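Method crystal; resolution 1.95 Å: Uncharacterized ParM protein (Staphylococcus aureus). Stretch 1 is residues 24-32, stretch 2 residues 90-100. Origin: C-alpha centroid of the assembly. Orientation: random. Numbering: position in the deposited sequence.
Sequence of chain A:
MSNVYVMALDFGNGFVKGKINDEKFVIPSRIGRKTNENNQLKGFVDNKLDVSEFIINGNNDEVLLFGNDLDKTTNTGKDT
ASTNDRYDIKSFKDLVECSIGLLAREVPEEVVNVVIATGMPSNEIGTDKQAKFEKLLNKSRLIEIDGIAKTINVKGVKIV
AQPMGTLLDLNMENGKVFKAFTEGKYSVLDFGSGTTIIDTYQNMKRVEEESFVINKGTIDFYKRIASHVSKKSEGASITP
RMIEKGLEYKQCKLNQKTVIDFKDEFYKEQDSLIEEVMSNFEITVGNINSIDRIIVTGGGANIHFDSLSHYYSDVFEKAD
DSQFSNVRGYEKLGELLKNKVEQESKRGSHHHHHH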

# COMPACT_ATOMS: atom_id res chain seq x y z
N LYS A 24 6.94 -11.34 -1.37
CA LYS A 24 6.39 -10.01 -1.16
C LYS A 24 7.42 -9.09 -0.55
O LYS A 24 8.43 -9.55 -0.07
N PHE A 25 7.18 -7.78 -0.63
CA PHE A 25 8.09 -6.80 -0.04
C PHE A 25 7.35 -5.55 0.40
O PHE A 25 6.27 -5.26 -0.10
N VAL A 26 7.92 -4.84 1.37
CA VAL A 26 7.37 -3.57 1.84
C VAL A 26 8.63 -2.74 2.14
O VAL A 26 9.46 -3.13 2.93
N ILE A 27 8.78 -1.64 1.41
CA ILE A 27 9.96 -0.78 1.46
C ILE A 27 9.51 0.66 1.43
O ILE A 27 8.53 0.99 0.74
N PRO A 28 10.22 1.55 2.16
CA PRO A 28 9.87 2.97 2.18
C PRO A 28 9.90 3.54 0.77
O PRO A 28 10.73 3.17 -0.04
N SER A 29 8.98 4.46 0.49
CA SER A 29 8.89 5.08 -0.82
C SER A 29 10.01 6.13 -0.96
O SER A 29 9.75 7.32 -0.96
N ARG A 30 11.25 5.65 -1.06
CA ARG A 30 12.45 6.47 -1.17
C ARG A 30 13.32 5.82 -2.22
O ARG A 30 13.29 4.61 -2.38
N ILE A 31 14.10 6.61 -2.93
CA ILE A 31 14.97 6.05 -3.95
C ILE A 31 16.31 6.79 -3.93
O ILE A 31 16.38 7.95 -3.52
N GLY A 32 17.37 6.11 -4.34
CA GLY A 32 18.68 6.72 -4.38
C GLY A 32 19.38 6.43 -5.70
O GLY A 32 18.78 5.90 -6.66
N LYS A 90 9.83 12.33 -12.12
CA LYS A 90 10.92 11.35 -12.26
C LYS A 90 11.03 10.40 -11.08
O LYS A 90 11.14 9.19 -11.26
N SER A 91 11.02 10.96 -9.89
CA SER A 91 11.07 10.25 -8.61
C SER A 91 10.14 9.03 -8.58
O SER A 91 10.53 7.89 -8.28
N PHE A 92 8.87 9.29 -8.87
CA PHE A 92 7.87 8.25 -8.84
C PHE A 92 8.02 7.29 -10.00
O PHE A 92 7.88 6.07 -9.83
N LYS A 93 8.31 7.82 -11.18
CA LYS A 93 8.49 6.94 -12.33
C LYS A 93 9.62 5.95 -12.07
O LYS A 93 9.50 4.78 -12.44
N ASP A 94 10.70 6.40 -11.44
CA ASP A 94 11.83 5.51 -11.15
C ASP A 94 11.42 4.47 -10.10
O ASP A 94 11.80 3.30 -10.19
N LEU A 95 10.66 4.91 -9.10
CA LEU A 95 10.17 4.03 -8.05
C LEU A 95 9.34 2.89 -8.70
O LEU A 95 9.48 1.72 -8.33
N VAL A 96 8.48 3.24 -9.64
CA VAL A 96 7.66 2.22 -10.31
C VAL A 96 8.55 1.19 -11.02
O VAL A 96 8.34 -0.02 -10.87
N GLU A 97 9.55 1.65 -11.77
CA GLU A 97 10.46 0.71 -12.45
C GLU A 97 11.21 -0.21 -11.46
O GLU A 97 11.33 -1.42 -11.71
N CYS A 98 11.75 0.33 -10.36
CA CYS A 98 12.46 -0.51 -9.38
C CYS A 98 11.54 -1.53 -8.68
O CYS A 98 11.96 -2.64 -8.35
N SER A 99 10.30 -1.13 -8.44
CA SER A 99 9.30 -1.98 -7.79
C SER A 99 8.95 -3.12 -8.75
O SER A 99 8.88 -4.29 -8.37
N ILE A 100 8.74 -2.77 -10.00
CA ILE A 100 8.45 -3.81 -10.98
C ILE A 100 9.68 -4.72 -11.08
O ILE A 100 9.56 -5.94 -11.10

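The strand 30-32 crosses the helix 90-100 almost at a right angle, 89° between their N-to-C directions with the axes 8.8 Å apart at closest approach, and no hydrogen bond joins the two stretches. The contact is therefore one of side-chain packing, burying 317 Å² summed over both sides, and its centre is a single residue, Ile-31.

Ile-31 points toward the helix from the site of closest backbone register, where its CA lies 6.6 Å from the CA of Leu-95. With chi1 and chi2 both t (-165° and 165°), the side chain extends so that CD1 of Ile-31 reaches CB of Asp-94 at 3.5 Å, N of Leu-95 at 3.8 Å and SG of Cys-98 at 3.9 Å. Asp-94 and Cys-98, both m at chi1, stand one helical turn apart and both point toward the strand, so this methyl group meets two successive turns. CG2 of Ile-31 is more distant, 4.5 Å from O of Ser-91.

Leu-95 leaves the helix sideways, but its t, p rotamer (175°, 69°) brings its end nearer the other stretch: CD2 of Leu-95 lies 3.5 Å from OG of Ser-29, a serine that is itself sideways with chi1 t.

A separate contact forms at Phe-25, which points toward the helix with chi1 p (74°) and chi2 75°. Its CE2 is 4.0 Å from O of Ser-99, an oblique approach to the ring, and its CZ is 4.2 Å from CB of Ser-99. The hydroxyl of Ser-99, with chi1 m, turns back along its own helix: OG of Ser-99 donates a hydrogen bond to O of Leu-95 at 2.9 Å. Arg-30, by contrast, points away from the helix, and its guanidinium is hydrogen-bonded elsewhere in the structure.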

# COMPACT_ATOMS: atom_id res chain seq x y z
CB LYS A 24 5.11 -10.08 -0.31
CG LYS A 24 5.25 -10.75 1.04
CD LYS A 24 3.87 -10.87 1.70
CE LYS A 24 3.97 -11.34 3.14
NZ LYS A 24 2.65 -11.28 3.84
CB PHE A 25 9.23 -6.42 -1.02
CG PHE A 25 8.80 -5.51 -2.16
CD1 PHE A 25 8.56 -4.15 -1.94
CD2 PHE A 25 8.63 -6.03 -3.45
CE1 PHE A 25 8.16 -3.31 -2.98
CE2 PHE A 25 8.22 -5.21 -4.50
CZ PHE A 25 7.99 -3.84 -4.27
CB VAL A 26 6.42 -3.74 3.07
CG1 VAL A 26 7.10 -4.55 4.18
CG2 VAL A 26 5.96 -2.34 3.54
CB ILE A 27 10.83 -1.07 0.19
CG1 ILE A 27 11.27 -2.55 0.21
CG2 ILE A 27 12.03 -0.12 0.09
CD1 ILE A 27 11.80 -3.08 -1.12
CB PRO A 28 10.96 3.58 3.06
CG PRO A 28 11.26 2.48 4.04
CD PRO A 28 11.30 1.25 3.13
CB SER A 29 7.50 5.72 -0.97
OG SER A 29 7.39 6.42 -2.19
CB ARG A 30 13.26 6.47 0.14
CG ARG A 30 12.64 7.21 1.31
CD ARG A 30 13.41 6.94 2.62
NE ARG A 30 14.80 7.41 2.58
CZ ARG A 30 15.15 8.69 2.51
NH1 ARG A 30 14.22 9.64 2.45
NH2 ARG A 30 16.43 9.03 2.53
CB ILE A 31 14.29 6.16 -5.33
CG1 ILE A 31 15.01 5.28 -6.34
CG2 ILE A 31 14.26 7.61 -5.80
CD1 ILE A 31 14.20 5.05 -7.60
CB LYS A 90 12.24 12.10 -12.43
CG LYS A 90 13.48 11.29 -12.17
CD LYS A 90 13.97 10.61 -13.41
CE LYS A 90 15.36 10.06 -13.16
NZ LYS A 90 16.29 11.15 -12.82
CB SER A 91 10.62 11.22 -7.50
OG SER A 91 11.00 10.76 -6.24
CB PHE A 92 6.46 8.86 -8.84
CG PHE A 92 5.36 7.83 -8.78
CD1 PHE A 92 4.66 7.46 -9.93
CD2 PHE A 92 5.02 7.23 -7.58
CE1 PHE A 92 3.64 6.52 -9.88
CE2 PHE A 92 3.99 6.28 -7.53
CZ PHE A 92 3.31 5.93 -8.69
CB LYS A 93 8.75 7.74 -13.60
CG LYS A 93 7.51 8.49 -14.06
CD LYS A 93 7.66 9.13 -15.43
CE LYS A 93 8.44 10.42 -15.37
NZ LYS A 93 8.38 11.07 -16.71
CB ASP A 94 13.05 6.30 -10.65
CG ASP A 94 13.72 7.13 -11.76
OD1 ASP A 94 14.53 8.03 -11.44
OD2 ASP A 94 13.47 6.88 -12.96
CB LEU A 95 9.27 4.81 -7.09
CG LEU A 95 8.58 3.98 -5.99
CD1 LEU A 95 9.63 3.47 -4.97
CD2 LEU A 95 7.54 4.85 -5.27
CB VAL A 96 6.69 2.88 -11.32
CG1 VAL A 96 5.99 1.80 -12.17
CG2 VAL A 96 5.64 3.69 -10.58
CB GLU A 97 11.50 1.44 -13.31
CG GLU A 97 10.93 2.25 -14.47
CD GLU A 97 10.09 1.41 -15.40
OE1 GLU A 97 10.58 0.35 -15.82
OE2 GLU A 97 8.95 1.81 -15.70
CB CYS A 98 13.14 0.36 -8.31
SG CYS A 98 14.42 1.42 -9.02
CB SER A 99 8.05 -1.15 -7.45
OG SER A 99 8.36 -0.17 -6.47
CB ILE A 100 8.12 -3.18 -12.35
CG1 ILE A 100 6.69 -2.59 -12.29
CG2 ILE A 100 8.29 -4.23 -13.46
CD1 ILE A 100 6.26 -1.81 -13.52